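Local coordinates for lipoprotein (Bacillus anthracis, PDB 4JG9) that is of unknown function, though as a putative bacterial lipoprotein it is probably tethered to the cell membrane and may bind lipid, at residues K69-E72 with E73-A76; P81-A84 with N85-N88. All coordinates share one frame; numbering follows the deposited sequence.

Contact 1 (K69-E72 with E73-A76)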
loop_
_atom_site.group_PDB
_atom_site.type_symbol
_atom_site.label_atom_id
_atom_site.label_comp_id
_atom_site.label_asym_id
_atom_site.label_seq_id
_atom_site.Cartn_x
_atom_site.Cartn_y
_atom_site.Cartn_z
ATOM N N LYS A 69 -23.774 -5.507 6.855
ATOM C CA LYS A 69 -22.758 -5.868 7.829
ATOM C C LYS A 69 -21.957 -4.657 8.261
ATOM O O LYS A 69 -21.482 -3.894 7.437
ATOM C CB LYS A 69 -21.832 -6.953 7.301
ATOM C CG LYS A 69 -22.316 -8.349 7.610
ATOM C CD LYS A 69 -21.194 -9.358 7.529
ATOM C CE LYS A 69 -21.736 -10.772 7.616
ATOM N NZ LYS A 69 -22.498 -11.002 8.866
ATOM N N GLY A 70 -21.802 -4.489 9.562
ATOM C CA GLY A 70 -21.039 -3.378 10.088
ATOM C C GLY A 70 -21.615 -2.888 11.393
ATOM O O GLY A 70 -22.145 -3.665 12.170
ATOM N N ILE A 71 -21.507 -1.588 11.621
ATOM C CA ILE A 71 -21.959 -0.974 12.855
ATOM C C ILE A 71 -23.272 -0.259 12.603
ATOM O O ILE A 71 -23.342 0.658 11.779
ATOM C CB ILE A 71 -20.932 0.048 13.385
ATOM C CG1 ILE A 71 -19.498 -0.484 13.217
ATOM C CG2 ILE A 71 -21.242 0.409 14.828
ATOM C CD1 ILE A 71 -19.233 -1.785 13.975
ATOM N N GLU A 72 -24.308 -0.679 13.317
ATOM C CA GLU A 72 -25.640 -0.108 13.148
ATOM C C GLU A 72 -25.632 1.383 13.439
ATOM O O GLU A 72 -24.980 1.834 14.385
ATOM C CB GLU A 72 -26.648 -0.832 14.041
ATOM C CG GLU A 72 -26.977 -2.233 13.560
ATOM C CD GLU A 72 -28.072 -2.915 14.378
ATOM O OE1 GLU A 72 -29.211 -2.388 14.434
ATOM O OE2 GLU A 72 -27.790 -3.999 14.946
ATOM N N GLU A 73 -26.303 2.139 12.585
ATOM C CA GLU A 73 -26.475 3.571 12.764
ATOM C C GLU A 73 -25.195 4.347 12.498
ATOM O O GLU A 73 -25.122 5.533 12.773
ATOM C CB GLU A 73 -27.019 3.888 14.158
ATOM C CG GLU A 73 -28.477 3.507 14.351
ATOM C CD GLU A 73 -29.015 3.868 15.723
ATOM O OE1 GLU A 73 -28.427 4.740 16.392
ATOM O OE2 GLU A 73 -30.037 3.283 16.132
ATOM N N LYS A 74 -24.183 3.672 11.975
ATOM C CA LYS A 74 -22.931 4.339 11.660
ATOM C C LYS A 74 -22.477 4.041 10.247
ATOM O O LYS A 74 -22.740 4.805 9.331
ATOM C CB LYS A 74 -21.855 3.953 12.666
ATOM C CG LYS A 74 -22.170 4.407 14.076
ATOM C CD LYS A 74 -20.958 4.322 14.980
ATOM C CE LYS A 74 -19.935 5.385 14.634
ATOM N NZ LYS A 74 -18.757 5.311 15.537
ATOM N N ILE A 75 -21.795 2.922 10.076
ATOM C CA ILE A 75 -21.334 2.517 8.767
ATOM C C ILE A 75 -21.480 1.015 8.576
ATOM O O ILE A 75 -21.272 0.247 9.495
ATOM C CB ILE A 75 -19.880 2.966 8.537
ATOM C CG1 ILE A 75 -19.500 2.840 7.066
ATOM C CG2 ILE A 75 -18.930 2.188 9.428
ATOM C CD1 ILE A 75 -18.236 3.580 6.704
ATOM N N ALA A 76 -21.827 0.603 7.369
ATOM C CA ALA A 76 -21.984 -0.807 7.063
ATOM C C ALA A 76 -21.793 -1.053 5.580
ATOM O O ALA A 76 -21.850 -0.113 4.779
ATOM C CB ALA A 76 -23.361 -1.294 7.514
#

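Contact 2 (P81-A84 with N85-N88)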
loop_
_atom_site.group_PDB
_atom_site.type_symbol
_atom_site.label_atom_id
_atom_site.label_comp_id
_atom_site.label_asym_id
_atom_site.label_seq_id
_atom_site.Cartn_x
_atom_site.Cartn_y
_atom_site.Cartn_z
ATOM N N PRO A 81 -21.133 -11.933 -0.127
ATOM C CA PRO A 81 -20.048 -12.885 0.151
ATOM C C PRO A 81 -18.701 -12.374 -0.366
ATOM O O PRO A 81 -18.596 -11.853 -1.485
ATOM C CB PRO A 81 -20.478 -14.156 -0.595
ATOM C CG PRO A 81 -21.453 -13.694 -1.631
ATOM C CD PRO A 81 -22.116 -12.449 -1.098
ATOM N N ILE A 82 -17.688 -12.480 0.487
ATOM C CA ILE A 82 -16.341 -12.048 0.137
ATOM C C ILE A 82 -15.445 -13.249 -0.129
ATOM O O ILE A 82 -15.181 -14.062 0.759
ATOM C CB ILE A 82 -15.767 -11.175 1.248
ATOM C CG1 ILE A 82 -16.545 -9.858 1.297
ATOM C CG2 ILE A 82 -14.295 -10.920 1.039
ATOM C CD1 ILE A 82 -16.593 -9.239 2.661
ATOM N N ILE A 83 -14.977 -13.353 -1.362
ATOM C CA ILE A 83 -14.173 -14.496 -1.764
ATOM C C ILE A 83 -12.730 -14.034 -1.901
ATOM O O ILE A 83 -12.459 -13.089 -2.638
ATOM C CB ILE A 83 -14.660 -15.064 -3.116
ATOM C CG1 ILE A 83 -16.180 -15.259 -3.113
ATOM C CG2 ILE A 83 -13.994 -16.378 -3.405
ATOM C CD1 ILE A 83 -16.644 -16.253 -2.122
ATOM N N ALA A 84 -11.808 -14.702 -1.212
ATOM C CA ALA A 84 -10.410 -14.280 -1.252
ATOM C C ALA A 84 -9.921 -14.263 -2.689
ATOM O O ALA A 84 -10.282 -15.145 -3.478
ATOM C CB ALA A 84 -9.530 -15.172 -0.391
ATOM N N ASN A 85 -9.159 -13.222 -3.027
ATOM C CA ASN A 85 -8.568 -13.072 -4.357
ATOM C C ASN A 85 -9.572 -12.897 -5.489
ATOM O O ASN A 85 -9.306 -13.250 -6.634
ATOM C CB ASN A 85 -7.602 -14.227 -4.639
ATOM C CG ASN A 85 -6.453 -14.265 -3.640
ATOM O OD1 ASN A 85 -5.736 -13.269 -3.450
ATOM N ND2 ASN A 85 -6.303 -15.397 -2.965
ATOM N N GLU A 86 -10.736 -12.361 -5.146
ATOM C CA GLU A 86 -11.748 -12.002 -6.130
ATOM C C GLU A 86 -12.192 -10.573 -5.873
ATOM O O GLU A 86 -12.770 -10.274 -4.825
ATOM C CB GLU A 86 -12.956 -12.939 -6.043
ATOM C CG GLU A 86 -12.845 -14.177 -6.914
ATOM C CD GLU A 86 -14.142 -14.979 -6.972
ATOM O OE1 GLU A 86 -14.074 -16.194 -7.268
ATOM O OE2 GLU A 86 -15.227 -14.399 -6.727
ATOM N N LYS A 87 -11.956 -9.700 -6.842
ATOM C CA LYS A 87 -12.417 -8.322 -6.746
ATOM C C LYS A 87 -13.947 -8.312 -6.750
ATOM O O LYS A 87 -14.582 -8.893 -7.627
ATOM C CB LYS A 87 -11.849 -7.476 -7.896
ATOM C CG LYS A 87 -10.382 -7.055 -7.714
ATOM C CD LYS A 87 -9.525 -7.345 -8.959
ATOM C CE LYS A 87 -8.027 -6.979 -8.766
ATOM N NZ LYS A 87 -7.248 -7.916 -7.879
ATOM N N ASN A 88 -14.534 -7.734 -5.711
ATOM C CA ASN A 88 -15.986 -7.659 -5.607
ATOM C C ASN A 88 -16.404 -6.228 -5.313
ATOM O O ASN A 88 -15.901 -5.599 -4.369
ATOM C CB ASN A 88 -16.500 -8.612 -4.521
ATOM C CG ASN A 88 -18.034 -8.669 -4.449
ATOM O OD1 ASN A 88 -18.735 -8.415 -5.436
ATOM N ND2 ASN A 88 -18.554 -9.045 -3.276
HETATM O O HOH W 1 -15.223 -11.482 -3.449
HETATM O O HOH W 2 -11.834 -10.782 -1.841
#

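Contact 1 (K69-E72 with E73-A76)
A beta hairpin closed by a classic beta bulge joins strand 66-69 to strand 75-78, and Ile71 meets both Lys74 and Ile75 across it. Ile71 N donates to Ile75 O at 2.8 Å, approaching almost straight on to the carbonyl. The return bonds show how a bulge shares one acceptor. Lys74 N reaches Ile71 O at 3.1 Å from above the carbonyl plane, 38° out of it, while Ile75 N adds a weak, strongly bent bond to the same oxygen at 3.2 Å. Two N-H groups thus converge on one carbonyl, and Glu72 and Glu73 form the tip, their extended carboxylate arms leading away from the turn.

Ile71 and Lys74 run side by side in the same direction. With CG2 anti to the backbone N, Ile71 turns this methyl to the lysine, 3.9 Å from Lys74 CD, alongside its aliphatic part. At the open end of the hairpin Ala76 CB sits 3.2 Å from Lys69 O. Gly70 turns the corner with phi 146° and psi -147°; a beta carbon here would run into the carbonyl of Lys69 and into Ile75 O and Ala76 CA across the hairpin.

Strand 164-173 flanks the bulge: Lys74 NZ forms a salt bridge with Asp167 and, as the cation of a cation-pi contact, Lys74 also meets Tyr166, while Ile71 touches Phe169. Ile75 packs on Trp92 and Phe94 of strand 88-94.

Contact 2 (P81-A84 with N85-N88)
In the type II beta turn from Ile83 to Glu86, the two end residues touch through both their backbones and their side chains, while Ala84 and Asn85 make the bend. Asn85 takes the positive phi (65°) that the third position of such a turn requires. The closing bond, from Glu86 N to Ile83 O, is weak: it spans 3.1 Å and is bent to 134° at the hydrogen.

The closer side-chain packing lies on one side of this loop, where Ile83 and Glu86 run next to each other and point the same way. Glu86 is extended beyond CG, which carries its carboxylate along the branched isoleucine: OE2 stands 3.7 Å from Ile83 CB, and CD is 3.8 Å from Ile83 CG2. These are van der Waals contacts between a carboxylate and aliphatic carbons.

Further from the bend the two arms part toward Pro81 and Asn88. Asn88 ND2, hydrogen-bonded to Ser80 OG, lies 3.3 Å from Pro81 O. Ile82 turns to Ile171 and Ala173 of strand 164-173, whereas Asn85 and Glu86 are exposed at the surface.

At the turn itself two waters bridge Ile83 and Glu86 and supplement the weak closing bond, both donating to Glu86 O. One also donates to Ile83 O, the acceptor of that closing bond, at a distance so short that it is doubtful in detail. The other accepts from Ile83 N at 2.8 Å.

How the contacts relate
Contact 1 precedes contact 2 along the chain, and strand 75-78 ties them together: residues 69-76 form the hairpin leading into it, and residues 81-88 run from the loop after it into the start of strand 88-94. Their centres are 20 Å apart and their nearest atoms about 7 Å, without touching. Together they make two successive connections of one antiparallel sheet, whose neighbouring strands follow chain order. Strand 164-173, from the other sheet, meets side chains of both contacts. The pair illustrates how meandering strands can be joined either by a compact bulged hairpin or by a longer, hydrated surface loop.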